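Chromosome-partitioning protein ParB (Caulobacter vibrioides NA1000, PDB 6S6H) binds the centromeric parS site near the replication origin through its helix-turn-helix DNA-binding domain, and takes part in chromosome partition. Local coordinates at residues N19-A24 and Y68-E73; A79-A84 and E104-A109. One frame throughout, in Å; residues are numbered along the deposited sequence.

Interaction 1: N19-A24 and Y68-E73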
loop_
_atom_site.group_PDB
_atom_site.type_symbol
_atom_site.label_atom_id
_atom_site.label_comp_id
_atom_site.label_asym_id
_atom_site.label_seq_id
_atom_site.Cartn_x
_atom_site.Cartn_y
_atom_site.Cartn_z
ATOM N N ASN B 19 1.100 12.635 4.397
ATOM C CA ASN B 19 -0.138 11.872 4.098
ATOM C C ASN B 19 -0.402 11.999 2.591
ATOM O O ASN B 19 0.232 12.850 1.945
ATOM C CB ASN B 19 -1.306 12.301 4.995
ATOM C CG ASN B 19 -1.830 13.694 4.719
ATOM O OD1 ASN B 19 -1.949 14.111 3.570
ATOM N ND2 ASN B 19 -2.182 14.412 5.772
ATOM N N VAL B 20 -1.291 11.168 2.048
ATOM C CA VAL B 20 -1.507 11.021 0.577
ATOM C C VAL B 20 -1.897 12.373 -0.040
ATOM O O VAL B 20 -1.463 12.636 -1.177
ATOM C CB VAL B 20 -2.544 9.922 0.272
ATOM C CG1 VAL B 20 -3.942 10.301 0.737
ATOM C CG2 VAL B 20 -2.551 9.552 -1.202
ATOM N N LEU B 21 -2.683 13.196 0.666
ATOM C CA LEU B 21 -3.190 14.499 0.148
ATOM C C LEU B 21 -2.064 15.542 0.133
ATOM O O LEU B 21 -2.069 16.396 -0.777
ATOM C CB LEU B 21 -4.369 14.970 1.004
ATOM C CG LEU B 21 -5.647 14.145 0.869
ATOM C CD1 LEU B 21 -6.702 14.618 1.856
ATOM C CD2 LEU B 21 -6.187 14.193 -0.555
ATOM N N GLU B 22 -1.147 15.487 1.102
ATOM C CA GLU B 22 0.042 16.378 1.166
ATOM C C GLU B 22 0.979 16.039 -0.001
ATOM O O GLU B 22 1.549 16.980 -0.592
ATOM C CB GLU B 22 0.740 16.253 2.522
ATOM C CG GLU B 22 -0.030 16.916 3.652
ATOM C CD GLU B 22 0.456 16.580 5.051
ATOM O OE1 GLU B 22 1.178 15.580 5.201
ATOM O OE2 GLU B 22 0.100 17.313 5.988
ATOM N N GLU B 23 1.117 14.749 -0.326
ATOM C CA GLU B 23 1.918 14.257 -1.480
ATOM C C GLU B 23 1.287 14.751 -2.785
ATOM O O GLU B 23 2.042 15.187 -3.677
ATOM C CB GLU B 23 2.005 12.730 -1.481
ATOM C CG GLU B 23 2.833 12.180 -0.336
ATOM C CD GLU B 23 3.143 10.697 -0.419
ATOM O OE1 GLU B 23 3.675 10.154 0.575
ATOM O OE2 GLU B 23 2.855 10.096 -1.472
ATOM N N ALA B 24 -0.043 14.678 -2.885
ATOM C CA ALA B 24 -0.836 15.115 -4.059
ATOM C C ALA B 24 -0.565 16.595 -4.354
ATOM O O ALA B 24 -0.136 16.904 -5.486
ATOM C CB ALA B 24 -2.302 14.869 -3.806
ATOM N N TYR B 68 -11.754 12.375 6.189
ATOM C CA TYR B 68 -11.750 10.914 6.471
ATOM C C TYR B 68 -10.376 10.323 6.123
ATOM O O TYR B 68 -9.894 9.476 6.899
ATOM C CB TYR B 68 -12.873 10.187 5.723
ATOM C CG TYR B 68 -14.274 10.549 6.153
ATOM C CD1 TYR B 68 -14.627 10.612 7.492
ATOM C CD2 TYR B 68 -15.262 10.801 5.215
ATOM C CE1 TYR B 68 -15.913 10.942 7.889
ATOM C CE2 TYR B 68 -16.554 11.128 5.594
ATOM C CZ TYR B 68 -16.882 11.198 6.936
ATOM O OH TYR B 68 -18.154 11.518 7.315
ATOM N N LEU B 69 -9.774 10.751 5.006
ATOM C CA LEU B 69 -8.421 10.310 4.559
ATOM C C LEU B 69 -7.375 10.689 5.613
ATOM O O LEU B 69 -6.587 9.807 6.003
ATOM C CB LEU B 69 -8.073 10.963 3.217
ATOM C CG LEU B 69 -8.451 10.166 1.971
ATOM C CD1 LEU B 69 -8.071 10.928 0.710
ATOM C CD2 LEU B 69 -7.792 8.792 1.982
ATOM N N VAL B 70 -7.364 11.957 6.032
ATOM C CA VAL B 70 -6.391 12.514 7.019
ATOM C C VAL B 70 -6.545 11.773 8.352
ATOM O O VAL B 70 -5.505 11.446 8.959
ATOM C CB VAL B 70 -6.568 14.036 7.187
ATOM C CG1 VAL B 70 -5.824 14.567 8.406
ATOM C CG2 VAL B 70 -6.147 14.782 5.931
ATOM N N SER B 71 -7.788 11.520 8.780
ATOM C CA SER B 71 -8.130 10.876 10.078
ATOM C C SER B 71 -7.880 9.364 10.010
ATOM O O SER B 71 -7.660 8.761 11.078
ATOM C CB SER B 71 -9.552 11.185 10.484
ATOM O OG SER B 71 -10.480 10.595 9.589
ATOM N N GLY B 72 -7.915 8.777 8.807
ATOM C CA GLY B 72 -7.637 7.347 8.568
ATOM C C GLY B 72 -8.890 6.491 8.650
ATOM O O GLY B 72 -8.753 5.257 8.687
ATOM N N GLU B 73 -10.073 7.114 8.674
ATOM C CA GLU B 73 -11.387 6.415 8.617
ATOM C C GLU B 73 -11.565 5.782 7.230
ATOM O O GLU B 73 -12.245 4.746 7.146
ATOM C CB GLU B 73 -12.524 7.381 8.954
ATOM C CG GLU B 73 -12.691 7.605 10.446
ATOM C CD GLU B 73 -13.557 8.795 10.821
ATOM O OE1 GLU B 73 -14.794 8.631 10.902
ATOM O OE2 GLU B 73 -12.991 9.890 11.025
#
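L69 and V70, near the C-terminal end of helix 63-71, pack on N19, V20 and L21 at the start of helix 20-34, where N19 and E22 form a capping box. The contact joins two helices of the ParB helix-turn-helix domain at its surface, and across it everything that touches is a carbon or the N19 amide nitrogen.

L69 comes first and touches the other helix through CD1, with CB also near L21 CD1. Its CD1 lies 4.0 Å from L21 CD2 and almost as near to L21 CG, and the two leucines cross at about a right angle. The same methyl also meets V20 CG1, which is turned between the backbone N and the carbonyl carbon (chi1 67°). L58, from the loop after helix 49-57, touches V20 and L21 as well, so these apolar side chains share a small hydrophobic cluster.

V70, next along, is more exposed and uses a single methyl. CG2 stands 4.1 Å from L21 CD1 and 4.0 Å from N19 ND2, so a compact valine serves both an apolar neighbour and the flank of an amide. Asparagine suits the N-cap because its short side chain reaches back to the helix: N19 OD1 accepts from E22 N at 2.9 Å (C=O...N 157°), the donor tilted from the carbonyl plane. E22 returns the bond, its OE1 receiving N19 N at 3.1 Å from the anti side of the carboxylate and well out of its plane. With OD1 engaged in the cap, ND2 is the amide atom that lies against V70.

After S71 the helix stops. G72 takes a positive phi of 90°, a conformation glycine adopts readily because it lacks a side chain, and its N still bonds to Y68 O at 2.8 Å.

Interaction 2: A79-A84 and E104-A109. With nucleotides of chain C; nucleotides of chain D.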
loop_
_atom_site.group_PDB
_atom_site.type_symbol
_atom_site.label_atom_id
_atom_site.label_comp_id
_atom_site.label_asym_id
_atom_site.label_seq_id
_atom_site.Cartn_x
_atom_site.Cartn_y
_atom_site.Cartn_z
ATOM N N ALA B 79 -11.157 6.111 -1.113
ATOM C CA ALA B 79 -11.385 7.498 -1.581
ATOM C C ALA B 79 -11.377 7.552 -3.113
ATOM O O ALA B 79 -12.318 8.141 -3.691
ATOM C CB ALA B 79 -10.337 8.411 -0.997
ATOM N N ARG B 80 -10.353 6.969 -3.744
ATOM C CA ARG B 80 -10.185 6.941 -5.223
ATOM C C ARG B 80 -11.375 6.213 -5.864
ATOM O O ARG B 80 -11.879 6.698 -6.897
ATOM C CB ARG B 80 -8.866 6.253 -5.581
ATOM C CG ARG B 80 -8.485 6.341 -7.051
ATOM C CD ARG B 80 -7.312 5.425 -7.339
ATOM N NE ARG B 80 -7.685 4.023 -7.196
ATOM C CZ ARG B 80 -6.847 3.019 -6.939
ATOM N NH1 ARG B 80 -5.554 3.242 -6.769
ATOM N NH2 ARG B 80 -7.316 1.787 -6.839
ATOM N N ALA B 81 -11.822 5.109 -5.254
ATOM C CA ALA B 81 -12.905 4.231 -5.761
ATOM C C ALA B 81 -14.232 4.997 -5.868
ATOM O O ALA B 81 -15.066 4.574 -6.682
ATOM C CB ALA B 81 -13.039 3.013 -4.877
ATOM N N ILE B 82 -14.420 6.071 -5.092
ATOM C CA ILE B 82 -15.687 6.865 -5.032
ATOM C C ILE B 82 -15.469 8.280 -5.593
ATOM O O ILE B 82 -16.414 9.096 -5.487
ATOM C CB ILE B 82 -16.232 6.912 -3.589
ATOM C CG1 ILE B 82 -15.294 7.654 -2.631
ATOM C CG2 ILE B 82 -16.551 5.513 -3.095
ATOM C CD1 ILE B 82 -15.901 7.933 -1.275
ATOM N N ALA B 83 -14.293 8.563 -6.169
ATOM C CA ALA B 83 -13.854 9.921 -6.588
ATOM C C ALA B 83 -14.721 10.451 -7.740
ATOM O O ALA B 83 -14.967 11.671 -7.771
ATOM C CB ALA B 83 -12.394 9.905 -6.974
ATOM N N ALA B 84 -15.156 9.568 -8.650
ATOM C CA ALA B 84 -15.950 9.900 -9.858
ATOM C C ALA B 84 -17.425 9.543 -9.643
ATOM O O ALA B 84 -18.109 9.275 -10.642
ATOM C CB ALA B 84 -15.384 9.171 -11.053
ATOM N N GLU B 104 -15.078 -4.278 -2.226
ATOM C CA GLU B 104 -16.537 -4.102 -1.986
ATOM C C GLU B 104 -16.940 -2.673 -2.368
ATOM O O GLU B 104 -18.026 -2.501 -2.953
ATOM C CB GLU B 104 -16.885 -4.417 -0.530
ATOM C CG GLU B 104 -16.890 -5.906 -0.222
ATOM C CD GLU B 104 -17.062 -6.269 1.243
ATOM O OE1 GLU B 104 -16.584 -5.500 2.097
ATOM O OE2 GLU B 104 -17.676 -7.322 1.525
ATOM N N THR B 105 -16.088 -1.691 -2.056
ATOM C CA THR B 105 -16.310 -0.252 -2.353
ATOM C C THR B 105 -16.365 -0.043 -3.873
ATOM O O THR B 105 -17.244 0.707 -4.327
ATOM C CB THR B 105 -15.239 0.616 -1.679
ATOM O OG1 THR B 105 -15.312 0.370 -0.275
ATOM C CG2 THR B 105 -15.407 2.095 -1.952
ATOM N N GLU B 106 -15.460 -0.678 -4.624
ATOM C CA GLU B 106 -15.429 -0.645 -6.113
ATOM C C GLU B 106 -16.754 -1.183 -6.668
ATOM O O GLU B 106 -17.256 -0.599 -7.647
ATOM C CB GLU B 106 -14.237 -1.447 -6.641
ATOM C CG GLU B 106 -12.912 -0.733 -6.444
ATOM C CD GLU B 106 -11.672 -1.603 -6.544
ATOM O OE1 GLU B 106 -11.802 -2.806 -6.863
ATOM O OE2 GLU B 106 -10.572 -1.071 -6.299
ATOM N N ALA B 107 -17.296 -2.246 -6.062
ATOM C CA ALA B 107 -18.583 -2.879 -6.439
ATOM C C ALA B 107 -19.728 -1.889 -6.210
ATOM O O ALA B 107 -20.592 -1.768 -7.100
ATOM C CB ALA B 107 -18.785 -4.160 -5.668
ATOM N N LEU B 108 -19.721 -1.198 -5.068
ATOM C CA LEU B 108 -20.740 -0.178 -4.703
ATOM C C LEU B 108 -20.751 0.928 -5.766
ATOM O O LEU B 108 -21.856 1.315 -6.196
ATOM C CB LEU B 108 -20.410 0.379 -3.315
ATOM C CG LEU B 108 -21.367 1.435 -2.764
ATOM C CD1 LEU B 108 -22.791 0.905 -2.694
ATOM C CD2 LEU B 108 -20.906 1.903 -1.392
ATOM N N ALA B 109 -19.563 1.388 -6.178
ATOM C CA ALA B 109 -19.343 2.510 -7.122
ATOM C C ALA B 109 -19.902 2.165 -8.508
ATOM O O ALA B 109 -20.571 3.029 -9.095
ATOM C CB ALA B 109 -17.873 2.842 -7.190
ATOM P P DG C 13 1.507 2.963 -2.905
ATOM O OP1 DG C 13 2.892 3.068 -2.375
ATOM O OP2 DG C 13 0.588 4.130 -2.826
ATOM O "O5'" DG C 13 1.607 2.477 -4.418
ATOM C "C5'" DG C 13 2.468 1.375 -4.756
ATOM C "C4'" DG C 13 2.093 0.803 -6.104
ATOM O "O4'" DG C 13 0.717 0.359 -6.092
ATOM C "C3'" DG C 13 2.224 1.771 -7.285
ATOM O "O3'" DG C 13 3.110 1.136 -8.216
ATOM C "C2'" DG C 13 0.791 1.970 -7.762
ATOM C "C1'" DG C 13 0.135 0.669 -7.345
ATOM N N9 DG C 13 -1.315 0.677 -7.170
ATOM C C8 DG C 13 -2.065 1.604 -6.487
ATOM N N7 DG C 13 -3.337 1.313 -6.457
ATOM C C5 DG C 13 -3.432 0.111 -7.144
ATOM C C6 DG C 13 -4.565 -0.696 -7.437
ATOM O O6 DG C 13 -5.751 -0.502 -7.138
ATOM N N1 DG C 13 -4.210 -1.832 -8.157
ATOM C C2 DG C 13 -2.933 -2.152 -8.551
ATOM N N2 DG C 13 -2.795 -3.290 -9.243
ATOM N N3 DG C 13 -1.869 -1.413 -8.279
ATOM C C4 DG C 13 -2.190 -0.303 -7.580
ATOM P P DT D 6 -14.215 5.637 -12.161
ATOM O OP1 DT D 6 -15.699 5.719 -12.155
ATOM O OP2 DT D 6 -13.448 5.976 -10.930
ATOM O "O5'" DT D 6 -13.804 4.167 -12.618
ATOM C "C5'" DT D 6 -14.208 3.662 -13.900
ATOM C "C4'" DT D 6 -13.596 2.304 -14.150
ATOM O "O4'" DT D 6 -12.164 2.441 -14.278
ATOM C "C3'" DT D 6 -13.835 1.269 -13.048
ATOM O "O3'" DT D 6 -14.284 0.051 -13.654
ATOM C "C2'" DT D 6 -12.484 1.147 -12.360
ATOM C "C1'" DT D 6 -11.509 1.471 -13.481
ATOM N N1 DT D 6 -10.201 2.032 -13.072
ATOM C C2 DT D 6 -9.061 1.521 -13.653
ATOM O O2 DT D 6 -9.075 0.610 -14.464
ATOM N N3 DT D 6 -7.893 2.115 -13.240
ATOM C C4 DT D 6 -7.758 3.157 -12.341
ATOM O O4 DT D 6 -6.642 3.591 -12.070
ATOM C C5 DT D 6 -8.995 3.652 -11.780
ATOM C C7 DT D 6 -8.946 4.775 -10.795
ATOM C C6 DT D 6 -10.139 3.077 -12.173
ATOM P P DT D 7 -14.706 -1.204 -12.759
ATOM O OP1 DT D 7 -15.865 -1.853 -13.412
ATOM O OP2 DT D 7 -14.822 -0.758 -11.343
ATOM O "O5'" DT D 7 -13.441 -2.167 -12.900
ATOM C "C5'" DT D 7 -12.874 -2.415 -14.202
ATOM C "C4'" DT D 7 -11.791 -3.468 -14.150
ATOM O "O4'" DT D 7 -10.527 -2.870 -13.782
ATOM C "C3'" DT D 7 -12.007 -4.620 -13.171
ATOM O "O3'" DT D 7 -11.549 -5.822 -13.811
ATOM C "C2'" DT D 7 -11.207 -4.196 -11.950
ATOM C "C1'" DT D 7 -10.051 -3.404 -12.556
ATOM N N1 DT D 7 -9.519 -2.275 -11.761
ATOM C C2 DT D 7 -8.179 -1.985 -11.891
ATOM O O2 DT D 7 -7.417 -2.642 -12.578
ATOM N N3 DT D 7 -7.757 -0.898 -11.165
ATOM C C4 DT D 7 -8.526 -0.086 -10.353
ATOM O O4 DT D 7 -8.007 0.860 -9.768
ATOM C C5 DT D 7 -9.926 -0.439 -10.277
ATOM C C7 DT D 7 -10.835 0.388 -9.423
ATOM C C6 DT D 7 -10.349 -1.494 -10.985
HETATM O O HOH W 1 -9.879 1.604 -5.827
#
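A81 packs its methyl on T105 and E106 in the ParB helix-turn-helix domain, bringing segment 79-84 against helix 102-110 beside the parS DNA. Alanine suits the close approach: its CB lies 3.9 Å from T105 CG2, and A109, equally small, sets its CB against A81 O. I82 CG2 extends the apolar patch onto T105 CG2, while T105 OG1 bonds to S101 O.

From this junction R80 reaches into the major groove. Beyond its CB, CG is anti to the backbone N (chi1 -172°) and skirts the DT6 methyl of chain D. CD comes to 3.9 Å from that methyl carbon, C7, and NE passes equally close. A bend at chi3 (67°) precedes the guanidinium, which reads guanine with two bonds as arginine characteristically does: NH1 gives to N7 of DG13 of chain C at 3.0 Å, and NH2 to its O6 at 2.8 Å. R80 NH2 also lies 3.1 Å from O4 of DT7 of chain D.

R80 NH2 and E106 OE2 stand 4.4 Å apart, beyond a salt bridge. OE2 has its salt bridge with R103 and accepts from a cytosine N4. One water accepts from R80 NH2 and donates to E106 OE2, each at 2.8 Å.

Past the N-terminal helix 4-11, the chain enters helix 20-34 and runs through helices 38-45 and 49-57. Helix 63-71 then returns to the start of helix 20-34, and interaction 1 closes this largely helical loop. A short turn leads to helix 76-81, where interaction 2 opens; the chain passes through helix 88-98 before helix 102-110 closes this second, shorter loop. The two contacts follow in series, neither nested nor crossed, with centres about 16 Å apart. They meet directly where L69 CD1 packs on A79 CB at 3.8 Å, tying helix 63-71 to helix 76-81, whose R80 touches the DNA.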